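Local atomic coordinates of fiber protein 2 (Human adenovirus type 41, PDB entry 2BZV), a protein that forms trimeric spikes at the capsid vertices and, by its head domain, probably helps attach the virus to host-cell receptors. Residues I30-L40 and T52-L62; F107-N117 and Y139-F148. All coordinates share one frame; numbering follows the deposited sequence. Where two conformers were deposited one is given.

Interaction 1 (I30-L40 and T52-L62); sequences IYETQDANLFL and TITIKGLKGAL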
loop_
_atom_site.group_PDB
_atom_site.type_symbol
_atom_site.label_atom_id
_atom_site.label_comp_id
_atom_site.label_asym_id
_atom_site.label_seq_id
_atom_site.Cartn_x
_atom_site.Cartn_y
_atom_site.Cartn_z
ATOM N N ILE A 30 -10.325 -12.302 -23.172
ATOM C CA ILE A 30 -10.906 -13.188 -22.152
ATOM C C ILE A 30 -11.782 -14.254 -22.806
ATOM O O ILE A 30 -11.539 -15.442 -22.605
ATOM C CB ILE A 30 -11.722 -12.384 -21.122
ATOM C CG1 ILE A 30 -10.852 -11.327 -20.426
ATOM C CG2 ILE A 30 -12.371 -13.338 -20.122
ATOM C CD1 ILE A 30 -9.715 -11.913 -19.594
ATOM N N TYR A 31 -12.776 -13.830 -23.582
ATOM C CA TYR A 31 -13.678 -14.770 -24.277
ATOM C C TYR A 31 -13.467 -14.731 -25.777
ATOM O O TYR A 31 -13.695 -15.726 -26.456
ATOM C CB TYR A 31 -15.132 -14.417 -24.016
ATOM C CG TYR A 31 -15.581 -14.438 -22.582
ATOM C CD1 TYR A 31 -15.353 -15.542 -21.762
ATOM C CD2 TYR A 31 -16.290 -13.367 -22.064
ATOM C CE1 TYR A 31 -15.797 -15.553 -20.448
ATOM C CE2 TYR A 31 -16.735 -13.366 -20.757
ATOM C CZ TYR A 31 -16.488 -14.457 -19.947
ATOM O OH TYR A 31 -16.939 -14.449 -18.644
ATOM N N GLU A 32 -13.088 -13.572 -26.298
ATOM C CA GLU A 32 -12.773 -13.417 -27.717
ATOM C C GLU A 32 -11.616 -12.451 -27.840
ATOM O O GLU A 32 -11.226 -11.801 -26.864
ATOM C CB GLU A 32 -13.970 -12.932 -28.529
ATOM C CG GLU A 32 -14.492 -11.566 -28.140
ATOM C CD GLU A 32 -15.694 -11.150 -28.978
ATOM O OE1 GLU A 32 -16.833 -11.555 -28.664
ATOM O OE2 GLU A 32 -15.510 -10.397 -29.964
ATOM N N THR A 33 -11.042 -12.361 -29.027
ATOM C CA THR A 33 -9.857 -11.550 -29.247
ATOM C C THR A 33 -10.086 -10.085 -28.896
ATOM O O THR A 33 -11.026 -9.473 -29.400
ATOM C CB THR A 33 -9.433 -11.626 -30.725
ATOM O OG1 THR A 33 -9.297 -12.999 -31.112
ATOM C CG2 THR A 33 -8.109 -10.899 -30.930
ATOM N N GLN A 34 -9.224 -9.530 -28.046
ATOM C CA GLN A 34 -9.219 -8.101 -27.743
ATOM C C GLN A 34 -10.582 -7.595 -27.289
ATOM O O GLN A 34 -11.084 -6.584 -27.763
ATOM C CB GLN A 34 -8.674 -7.322 -28.946
ATOM C CG GLN A 34 -7.182 -7.606 -29.130
ATOM C CD GLN A 34 -6.552 -6.739 -30.192
ATOM O OE1 GLN A 34 -7.233 -6.265 -31.100
ATOM N NE2 GLN A 34 -5.247 -6.517 -30.092
ATOM N N ASP A 35 -11.157 -8.297 -26.316
ATOM C CA ASP A 35 -12.455 -7.937 -25.780
ATOM C C ASP A 35 -12.358 -7.148 -24.484
ATOM O O ASP A 35 -13.395 -6.764 -23.936
ATOM C CB ASP A 35 -13.349 -9.176 -25.597
ATOM C CG ASP A 35 -12.768 -10.224 -24.656
ATOM O OD1 ASP A 35 -11.651 -10.035 -24.122
ATOM O OD2 ASP A 35 -13.457 -11.263 -24.442
ATOM N N ALA A 36 -11.136 -6.887 -24.007
ATOM C CA ALA A 36 -10.960 -6.204 -22.736
ATOM C C ALA A 36 -9.727 -5.321 -22.741
ATOM O O ALA A 36 -8.812 -5.486 -23.561
ATOM C CB ALA A 36 -10.848 -7.231 -21.604
ATOM N N ASN A 37 -9.707 -4.384 -21.793
ATOM C CA ASN A 37 -8.527 -3.584 -21.517
ATOM C C ASN A 37 -8.011 -3.938 -20.135
ATOM O O ASN A 37 -8.767 -3.850 -19.162
ATOM C CB ASN A 37 -8.846 -2.088 -21.592
ATOM C CG ASN A 37 -7.587 -1.251 -21.493
ATOM O OD1 ASN A 37 -7.021 -1.123 -20.401
ATOM N ND2 ASN A 37 -7.135 -0.702 -22.618
ATOM N N LEU A 38 -6.746 -4.349 -20.064
ATOM C CA LEU A 38 -6.101 -4.633 -18.789
ATOM C C LEU A 38 -5.064 -3.573 -18.501
ATOM O O LEU A 38 -4.133 -3.367 -19.292
ATOM C CB LEU A 38 -5.419 -6.002 -18.826
ATOM C CG LEU A 38 -4.646 -6.353 -17.537
ATOM C CD1 LEU A 38 -5.595 -6.524 -16.355
ATOM C CD2 LEU A 38 -3.830 -7.606 -17.730
ATOM N N PHE A 39 -5.205 -2.920 -17.360
ATOM C CA PHE A 39 -4.188 -2.001 -16.869
ATOM C C PHE A 39 -3.651 -2.547 -15.551
ATOM O O PHE A 39 -4.289 -2.452 -14.514
ATOM C CB PHE A 39 -4.757 -0.598 -16.681
ATOM C CG PHE A 39 -3.749 0.346 -16.094
ATOM C CD1 PHE A 39 -2.645 0.737 -16.811
ATOM C CD2 PHE A 39 -3.883 0.767 -14.773
ATOM C CE1 PHE A 39 -1.685 1.602 -16.265
ATOM C CE2 PHE A 39 -2.955 1.642 -14.232
ATOM C CZ PHE A 39 -1.867 2.069 -14.987
ATOM N N LEU A 40 -2.464 -3.131 -15.630
ATOM C CA LEU A 40 -1.725 -3.647 -14.471
ATOM C C LEU A 40 -0.464 -2.815 -14.372
ATOM O O LEU A 40 0.246 -2.655 -15.372
ATOM C CB LEU A 40 -1.400 -5.126 -14.674
ATOM C CG LEU A 40 -0.480 -5.751 -13.631
ATOM C CD1 LEU A 40 -1.061 -5.685 -12.218
ATOM C CD2 LEU A 40 -0.205 -7.198 -13.986
ATOM N N THR A 52 -1.296 -2.200 -8.916
ATOM C CA THR A 52 -2.674 -1.865 -9.098
ATOM C C THR A 52 -3.164 -2.476 -10.400
ATOM O O THR A 52 -2.431 -2.619 -11.378
ATOM C CB THR A 52 -2.831 -0.386 -9.089
ATOM O OG1 THR A 52 -2.356 0.667 -8.469
ATOM C CG2 THR A 52 -4.015 0.350 -10.257
ATOM N N ILE A 53 -4.404 -2.944 -10.337
ATOM C CA ILE A 53 -4.979 -3.635 -11.486
ATOM C C ILE A 53 -6.408 -3.178 -11.725
ATOM O O ILE A 53 -7.252 -3.180 -10.817
ATOM C CB ILE A 53 -4.870 -5.177 -11.345
ATOM C CG1 ILE A 53 -5.318 -5.865 -12.640
ATOM C CG2 ILE A 53 -5.597 -5.728 -10.125
ATOM C CD1 ILE A 53 -4.947 -7.354 -12.684
ATOM N N THR A 54 -6.670 -2.822 -12.975
ATOM C CA THR A 54 -7.995 -2.422 -13.462
ATOM C C THR A 54 -8.257 -3.173 -14.760
ATOM O O THR A 54 -7.432 -3.110 -15.684
ATOM C CB THR A 54 -8.052 -0.911 -13.728
ATOM O OG1 THR A 54 -7.656 -0.212 -12.540
ATOM C CG2 THR A 54 -9.468 -0.491 -14.117
ATOM N N ILE A 55 -9.386 -3.870 -14.833
ATOM C CA ILE A 55 -9.754 -4.580 -16.047
ATOM C C ILE A 55 -11.142 -4.102 -16.461
ATOM O O ILE A 55 -12.030 -3.960 -15.617
ATOM C CB ILE A 55 -9.680 -6.114 -15.839
ATOM C CG1 ILE A 55 -9.969 -6.843 -17.149
ATOM C CG2 ILE A 55 -10.593 -6.568 -14.706
ATOM C CD1 ILE A 55 -9.552 -8.299 -17.177
ATOM N N LYS A 56 -11.294 -3.835 -17.756
ATOM C CA LYS A 56 -12.548 -3.321 -18.292
ATOM C C LYS A 56 -13.007 -4.183 -19.454
ATOM O O LYS A 56 -12.286 -4.354 -20.434
ATOM C CB LYS A 56 -12.415 -1.874 -18.776
ATOM C CG LYS A 56 -13.764 -1.265 -19.135
ATOM C CD LYS A 56 -13.666 0.143 -19.696
ATOM C CE LYS A 56 -15.048 0.684 -20.051
ATOM N NZ LYS A 56 -15.043 2.154 -20.321
ATOM N N GLY A 57 -14.212 -4.722 -19.345
ATOM C CA GLY A 57 -14.761 -5.518 -20.443
ATOM C C GLY A 57 -15.345 -4.592 -21.502
ATOM O O GLY A 57 -16.026 -3.618 -21.175
ATOM N N LEU A 58 -15.072 -4.889 -22.765
ATOM C CA LEU A 58 -15.404 -3.968 -23.845
ATOM C C LEU A 58 -16.321 -4.523 -24.930
ATOM O O LEU A 58 -17.009 -3.740 -25.593
ATOM C CB LEU A 58 -14.117 -3.485 -24.509
ATOM C CG LEU A 58 -13.160 -2.720 -23.587
ATOM C CD1 LEU A 58 -11.839 -2.488 -24.294
ATOM C CD2 LEU A 58 -13.791 -1.412 -23.118
ATOM N N LYS A 59 -16.314 -5.836 -25.121
ATOM C CA LYS A 59 -17.010 -6.470 -26.239
ATOM C C LYS A 59 -17.627 -7.773 -25.798
ATOM O O LYS A 59 -17.111 -8.418 -24.887
ATOM C CB LYS A 59 -16.015 -6.855 -27.341
ATOM C CG LYS A 59 -15.459 -5.749 -28.191
ATOM C CD LYS A 59 -14.254 -6.179 -29.015
ATOM C CE LYS A 59 -14.452 -7.481 -29.772
ATOM N NZ LYS A 59 -13.592 -7.514 -30.988
ATOM N N GLY A 60 -18.678 -8.214 -26.487
ATOM C CA GLY A 60 -19.181 -9.571 -26.286
ATOM C C GLY A 60 -19.800 -9.804 -24.921
ATOM O O GLY A 60 -20.423 -8.903 -24.362
ATOM N N ALA A 61 -19.620 -11.008 -24.381
ATOM C CA ALA A 61 -20.217 -11.381 -23.094
ATOM C C ALA A 61 -19.696 -10.534 -21.944
ATOM O O ALA A 61 -20.345 -10.419 -20.901
ATOM C CB ALA A 61 -19.995 -12.857 -22.780
ATOM N N LEU A 62 -18.519 -9.931 -22.119
ATOM C CA LEU A 62 -18.020 -9.014 -21.083
ATOM C C LEU A 62 -18.891 -7.766 -20.914
ATOM O O LEU A 62 -18.727 -7.026 -19.943
ATOM C CB LEU A 62 -16.582 -8.592 -21.378
ATOM C CG LEU A 62 -15.530 -9.695 -21.270
ATOM C CD1 LEU A 62 -14.180 -9.156 -21.715
ATOM C CD2 LEU A 62 -15.448 -10.231 -19.853
HETATM O O HOH W 1 -17.716 -12.717 -25.886
HETATM O O HOH W 2 -13.058 -10.022 -31.084
HETATM O O HOH W 3 -16.162 -10.923 -24.632
HETATM O O HOH W 4 -8.164 -1.015 -17.813
#

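Interaction 2 (F107-N117 and Y139-F148); sequences FMPNSTVYPRN and YNEINSGYAF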
loop_
_atom_site.group_PDB
_atom_site.type_symbol
_atom_site.label_atom_id
_atom_site.label_comp_id
_atom_site.label_asym_id
_atom_site.label_seq_id
_atom_site.Cartn_x
_atom_site.Cartn_y
_atom_site.Cartn_z
ATOM N N PHE A 107 10.868 -8.592 -10.213
ATOM C CA PHE A 107 9.453 -8.277 -10.030
ATOM C C PHE A 107 8.623 -9.547 -9.830
ATOM O O PHE A 107 7.410 -9.456 -9.616
ATOM C CB PHE A 107 8.893 -7.534 -11.251
ATOM C CG PHE A 107 9.368 -6.113 -11.396
ATOM C CD1 PHE A 107 8.502 -5.058 -11.134
ATOM C CD2 PHE A 107 10.659 -5.817 -11.823
ATOM C CE1 PHE A 107 8.910 -3.745 -11.288
ATOM C CE2 PHE A 107 11.074 -4.499 -11.977
ATOM C CZ PHE A 107 10.196 -3.465 -11.703
ATOM N N MET A 108 9.233 -10.727 -9.914
ATOM C CA MET A 108 8.461 -11.959 -9.795
ATOM C C MET A 108 8.129 -12.259 -8.339
ATOM O O MET A 108 8.903 -11.906 -7.452
ATOM C CB MET A 108 9.248 -13.128 -10.375
ATOM C CG MET A 108 9.488 -12.987 -11.874
ATOM S SD MET A 108 7.998 -13.000 -12.885
ATOM C CE MET A 108 7.718 -11.237 -13.198
ATOM N N PRO A 109 6.979 -12.898 -8.078
ATOM C CA PRO A 109 6.662 -13.261 -6.689
ATOM C C PRO A 109 7.695 -14.259 -6.158
ATOM O O PRO A 109 7.999 -15.272 -6.799
ATOM C CB PRO A 109 5.258 -13.863 -6.782
ATOM C CG PRO A 109 4.701 -13.450 -8.110
ATOM C CD PRO A 109 5.896 -13.274 -9.006
ATOM N N ASN A 110 8.226 -13.957 -4.973
ATOM C CA ASN A 110 9.288 -14.732 -4.365
ATOM C C ASN A 110 8.893 -16.201 -4.237
ATOM O O ASN A 110 7.819 -16.508 -3.709
ATOM C CB ASN A 110 9.558 -14.131 -2.988
ATOM C CG ASN A 110 10.775 -14.698 -2.311
ATOM O OD1 ASN A 110 10.764 -15.858 -1.882
ATOM N ND2 ASN A 110 11.834 -13.911 -2.196
ATOM N N SER A 111 9.748 -17.096 -4.720
ATOM C CA SER A 111 9.378 -18.517 -4.747
ATOM C C SER A 111 9.651 -19.248 -3.444
ATOM O O SER A 111 9.303 -20.415 -3.335
ATOM C CB SER A 111 10.089 -19.217 -5.902
ATOM O OG SER A 111 11.487 -19.170 -5.732
ATOM N N THR A 112 10.266 -18.584 -2.476
ATOM C CA THR A 112 10.342 -19.098 -1.105
ATOM C C THR A 112 9.102 -18.683 -0.317
ATOM O O THR A 112 8.494 -19.500 0.394
ATOM C CB THR A 112 11.609 -18.580 -0.409
ATOM O OG1 THR A 112 12.756 -19.070 -1.118
ATOM C CG2 THR A 112 11.652 -19.044 1.045
ATOM N N VAL A 113 8.724 -17.404 -0.436
ATOM C CA VAL A 113 7.527 -16.912 0.249
ATOM C C VAL A 113 6.254 -17.506 -0.373
ATOM O O VAL A 113 5.313 -17.833 0.351
ATOM C CB VAL A 113 7.489 -15.357 0.240
ATOM C CG1 VAL A 113 6.204 -14.814 0.863
ATOM C CG2 VAL A 113 8.710 -14.803 0.958
ATOM N N TYR A 114 6.244 -17.652 -1.707
ATOM C CA TYR A 114 5.110 -18.202 -2.446
ATOM C C TYR A 114 5.596 -19.380 -3.288
ATOM O O TYR A 114 5.810 -19.272 -4.491
ATOM C CB TYR A 114 4.467 -17.136 -3.355
ATOM C CG TYR A 114 4.311 -15.771 -2.719
ATOM C CD1 TYR A 114 3.307 -15.490 -1.803
ATOM C CD2 TYR A 114 5.179 -14.748 -3.066
ATOM C CE1 TYR A 114 3.180 -14.218 -1.235
ATOM C CE2 TYR A 114 5.066 -13.479 -2.520
ATOM C CZ TYR A 114 4.070 -13.222 -1.607
ATOM O OH TYR A 114 3.999 -11.952 -1.073
ATOM N N PRO A 115 5.801 -20.543 -2.646
ATOM C CA PRO A 115 6.283 -21.703 -3.403
ATOM C C PRO A 115 5.312 -22.107 -4.496
ATOM O O PRO A 115 4.106 -21.951 -4.328
ATOM C CB PRO A 115 6.390 -22.811 -2.336
ATOM C CG PRO A 115 6.565 -22.061 -1.066
ATOM C CD PRO A 115 5.646 -20.869 -1.223
ATOM N N ARG A 116 5.834 -22.630 -5.603
ATOM C CA ARG A 116 4.948 -23.002 -6.704
ATOM C C ARG A 116 3.893 -23.991 -6.235
ATOM O O ARG A 116 4.198 -24.973 -5.546
ATOM C CB ARG A 116 5.724 -23.575 -7.899
ATOM C CG ARG A 116 6.330 -22.470 -8.754
ATOM C CD ARG A 116 7.056 -23.008 -9.966
ATOM N NE ARG A 116 8.324 -23.554 -9.552
ATOM C CZ ARG A 116 9.447 -22.848 -9.381
ATOM N NH1 ARG A 116 10.525 -23.487 -8.961
ATOM N NH2 ARG A 116 9.509 -21.538 -9.634
ATOM N N ASN A 117 2.650 -23.706 -6.609
ATOM C CA ASN A 117 1.499 -24.557 -6.357
ATOM C C ASN A 117 1.116 -24.664 -4.875
ATOM O O ASN A 117 0.318 -25.516 -4.524
ATOM C CB ASN A 117 1.710 -25.946 -6.977
ATOM C CG ASN A 117 1.598 -25.895 -8.484
ATOM O OD1 ASN A 117 0.696 -25.247 -9.033
ATOM N ND2 ASN A 117 2.528 -26.566 -9.160
ATOM N N TYR A 139 -0.293 -16.314 -6.069
ATOM C CA TYR A 139 1.048 -16.254 -6.629
ATOM C C TYR A 139 1.599 -17.634 -6.946
ATOM O O TYR A 139 1.474 -18.567 -6.150
ATOM C CB TYR A 139 1.982 -15.535 -5.651
ATOM C CG TYR A 139 1.475 -14.143 -5.304
ATOM C CD1 TYR A 139 1.553 -13.105 -6.231
ATOM C CD2 TYR A 139 0.875 -13.876 -4.077
ATOM C CE1 TYR A 139 1.069 -11.835 -5.919
ATOM C CE2 TYR A 139 0.385 -12.605 -3.763
ATOM C CZ TYR A 139 0.486 -11.602 -4.698
ATOM O OH TYR A 139 0.018 -10.327 -4.426
ATOM N N ASN A 140 2.216 -17.734 -8.112
ATOM C CA ASN A 140 2.988 -18.902 -8.510
ATOM C C ASN A 140 2.201 -20.206 -8.559
ATOM O O ASN A 140 2.745 -21.266 -8.258
ATOM C CB ASN A 140 4.251 -19.017 -7.639
ATOM C CG ASN A 140 5.178 -17.831 -7.836
ATOM O OD1 ASN A 140 5.132 -17.158 -8.867
ATOM N ND2 ASN A 140 6.051 -17.602 -6.872
ATOM N N GLU A 141 0.939 -20.124 -8.974
ATOM C CA GLU A 141 0.162 -21.333 -9.222
ATOM C C GLU A 141 0.506 -21.811 -10.629
ATOM O O GLU A 141 -0.239 -21.580 -11.588
ATOM C CB GLU A 141 -1.324 -21.043 -9.084
ATOM C CG GLU A 141 -2.181 -22.304 -9.061
ATOM C CD GLU A 141 -3.638 -21.964 -8.844
ATOM O OE1 GLU A 141 -4.022 -21.722 -7.685
ATOM O OE2 GLU A 141 -4.385 -21.941 -9.844
ATOM N N ILE A 142 1.669 -22.443 -10.742
ATOM C CA ILE A 142 2.248 -22.787 -12.040
ATOM C C ILE A 142 3.345 -23.808 -11.766
ATOM O O ILE A 142 3.937 -23.796 -10.678
ATOM C CB ILE A 142 2.778 -21.511 -12.774
ATOM C CG1 ILE A 142 3.091 -21.781 -14.245
ATOM C CG2 ILE A 142 3.969 -20.909 -12.015
ATOM C CD1 ILE A 142 3.170 -20.502 -15.064
ATOM N N ASN A 143 3.625 -24.697 -12.719
ATOM C CA ASN A 143 4.599 -25.760 -12.462
ATOM C C ASN A 143 6.050 -25.322 -12.629
ATOM O O ASN A 143 6.938 -25.945 -12.047
ATOM C CB ASN A 143 4.321 -26.962 -13.361
ATOM C CG ASN A 143 3.054 -27.679 -12.984
ATOM O OD1 ASN A 143 2.650 -27.695 -11.816
ATOM N ND2 ASN A 143 2.421 -28.300 -13.971
ATOM N N SER A 144 6.290 -24.291 -13.434
ATOM C CA SER A 144 7.633 -23.781 -13.750
ATOM C C SER A 144 7.545 -22.264 -13.719
ATOM O O SER A 144 6.507 -21.734 -14.102
ATOM C CB SER A 144 8.085 -24.219 -15.163
ATOM O OG SER A 144 8.246 -25.614 -15.291
ATOM N N GLY A 145 8.613 -21.571 -13.367
ATOM C CA GLY A 145 8.592 -20.110 -13.469
ATOM C C GLY A 145 7.703 -19.485 -12.409
ATOM O O GLY A 145 7.710 -19.908 -11.246
ATOM N N TYR A 146 6.943 -18.464 -12.817
ATOM C CA TYR A 146 6.192 -17.640 -11.877
ATOM C C TYR A 146 4.838 -17.318 -12.459
ATOM O O TYR A 146 4.627 -17.444 -13.677
ATOM C CB TYR A 146 6.944 -16.311 -11.655
ATOM C CG TYR A 146 8.346 -16.534 -11.117
ATOM C CD1 TYR A 146 8.580 -16.669 -9.753
ATOM C CD2 TYR A 146 9.443 -16.642 -11.979
ATOM C CE1 TYR A 146 9.859 -16.888 -9.261
ATOM C CE2 TYR A 146 10.727 -16.879 -11.491
ATOM C CZ TYR A 146 10.923 -17.007 -10.132
ATOM O OH TYR A 146 12.185 -17.238 -9.635
ATOM N N ALA A 147 3.910 -16.871 -11.619
ATOM C CA ALA A 147 2.627 -16.459 -12.145
ATOM C C ALA A 147 1.884 -15.559 -11.183
ATOM O O ALA A 147 2.103 -15.585 -9.963
ATOM C CB ALA A 147 1.744 -17.685 -12.455
ATOM N N PHE A 148 0.978 -14.780 -11.756
ATOM C CA PHE A 148 -0.117 -14.160 -11.010
ATOM C C PHE A 148 -1.416 -14.762 -11.515
ATOM O O PHE A 148 -1.609 -14.865 -12.731
ATOM C CB PHE A 148 -0.239 -12.663 -11.285
ATOM C CG PHE A 148 0.968 -11.841 -10.971
ATOM C CD1 PHE A 148 1.272 -11.518 -9.662
ATOM C CD2 PHE A 148 1.749 -11.332 -11.974
ATOM C CE1 PHE A 148 2.371 -10.745 -9.354
ATOM C CE2 PHE A 148 2.852 -10.551 -11.670
ATOM C CZ PHE A 148 3.167 -10.273 -10.364
HETATM O O HOH W 5 2.484 -19.817 -3.768
HETATM O O HOH W 6 12.251 -20.093 -9.880
#

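Interaction 1 (I30-L40 and T52-L62)
Leu38 CD1 presses on Ile53 CG1 at 3.8 Å, and Leu40 CD1 meets Ile53 CB, on one face of an antiparallel beta hairpin in the knob's beta-sandwich. Ile55 belongs to the same face, which looks into the sandwich core, where Leu72, Leu74 and Trp152 pack on it. Asn37 and Phe39 lie on the other face with Lys56 and Thr54. Their backbones form the hydrogen-bonded pairs, Phe39 N reaching Thr54 O almost straight (2.8 Å, 171°).

Past the Ala36-Gly57 pair the strands give way to loops, still joined by Leu58 N to Asp35 O (2.8 Å), and Leu62 packs between them. Leu62 CD2 touches Tyr31 CE2 at 3.5 Å, while Leu62 CD1 sits 3.4 Å from Asp35 CG, close also to Ile30 and Ala36. Farther out, Lys59 bends at chi3 (48°), bringing NZ near Glu32 OE2 in a long salt bridge of 3.6 Å; a water bonded to both groups reinforces it.

Behind this layer Asp35 sets the shape of the 30-35 turn. CG stands between the backbone N and the carbonyl carbon (chi1 60°), turning the carboxylate back onto the turn's own N-H groups. OD1 takes Ile30 N; OD2 takes Tyr31 N on its syn side and Glu32 N from above the carboxylate plane. A water also donates to Asp35 OD2, at 2.7 Å, and its second proton goes to Lys59 O.

Interaction 2 (F107-N117 and Y139-F148)
Asn140 reaches from the hairpin turn into the curl of the 107-117 loop, and every polar atom of its amide is used. Its CB lies beside Tyr114 O and the CA of Arg116. From there the side chain runs into the loop, CG being anti to the carbonyl carbon (chi1 -63°), and the amide ends between two loop carbonyls. Asn140 ND2 spends one N-H on Tyr114 O at 2.9 Å, within that carbonyl's plane, and the other on Pro109 O at 3.0 Å, approaching from above the carbonyl plane. Both acceptors lie in the plane of the amide itself. Asn140 OD1 turns back to its own segment and accepts Ala147 N at 3.0 Å; together the three bonds fix the rotation of the amide.

Apolar contacts flank it. Pro109 CG rests against two neighbouring rings, at Tyr139 CD1 (3.7 Å) and Phe148 CE1. The Tyr114 and Tyr139 side chains run side by side, their ring planes 41° apart; Tyr114 OH bonds to Ile170 N. Next along, Met108 CB sits over one face of the Tyr146 ring, 3.7 Å from its centroid, a CH-pi contact, with SD oblique to the same ring.

At the outer end Arg116 passes its CB, CG and CD along Ile142 O before a bend at chi3 delivers NH2 to a lone pair of Gly145 O at 2.9 Å. A water links the same NH2 to Tyr146 OH, which also binds Glu172. Nearby, Asn117 N bonds to Asn140 O, and Asn117 ND2 to Asn143 OD1 at 2.9 Å. The whole is a long loop held to the end of the hairpin of strands 135-139 and 146-153 in the knob's beta-sandwich, with side-chain-to-backbone bonds from a buried asparagine amide at its centre.

How the interactions relate
Interactions 1 and 2 follow one another along the chain, on opposite sides of its centre. Their centres are 24 Å apart and their nearest atoms about 5 Å, without touching. Interaction 1 is built on the sheet holding strands 36-45 and 48-57; interaction 2 sits at one end of the sheet of strands 69-76, 146-153 and 135-139. Strands 69-76 and 165-170 serve both: Leu74 packs on Leu40 and pairs through its backbone with Phe148, while Phe167 touches Leu40, Ile53 and Tyr139. The subunits bring the two regions into direct contact. Val113 of the 107-117 loop packs on Phe39 of the third subunit, and this chain's own Phe39 meets Ile170 of the second, so both regions contribute to the trimer.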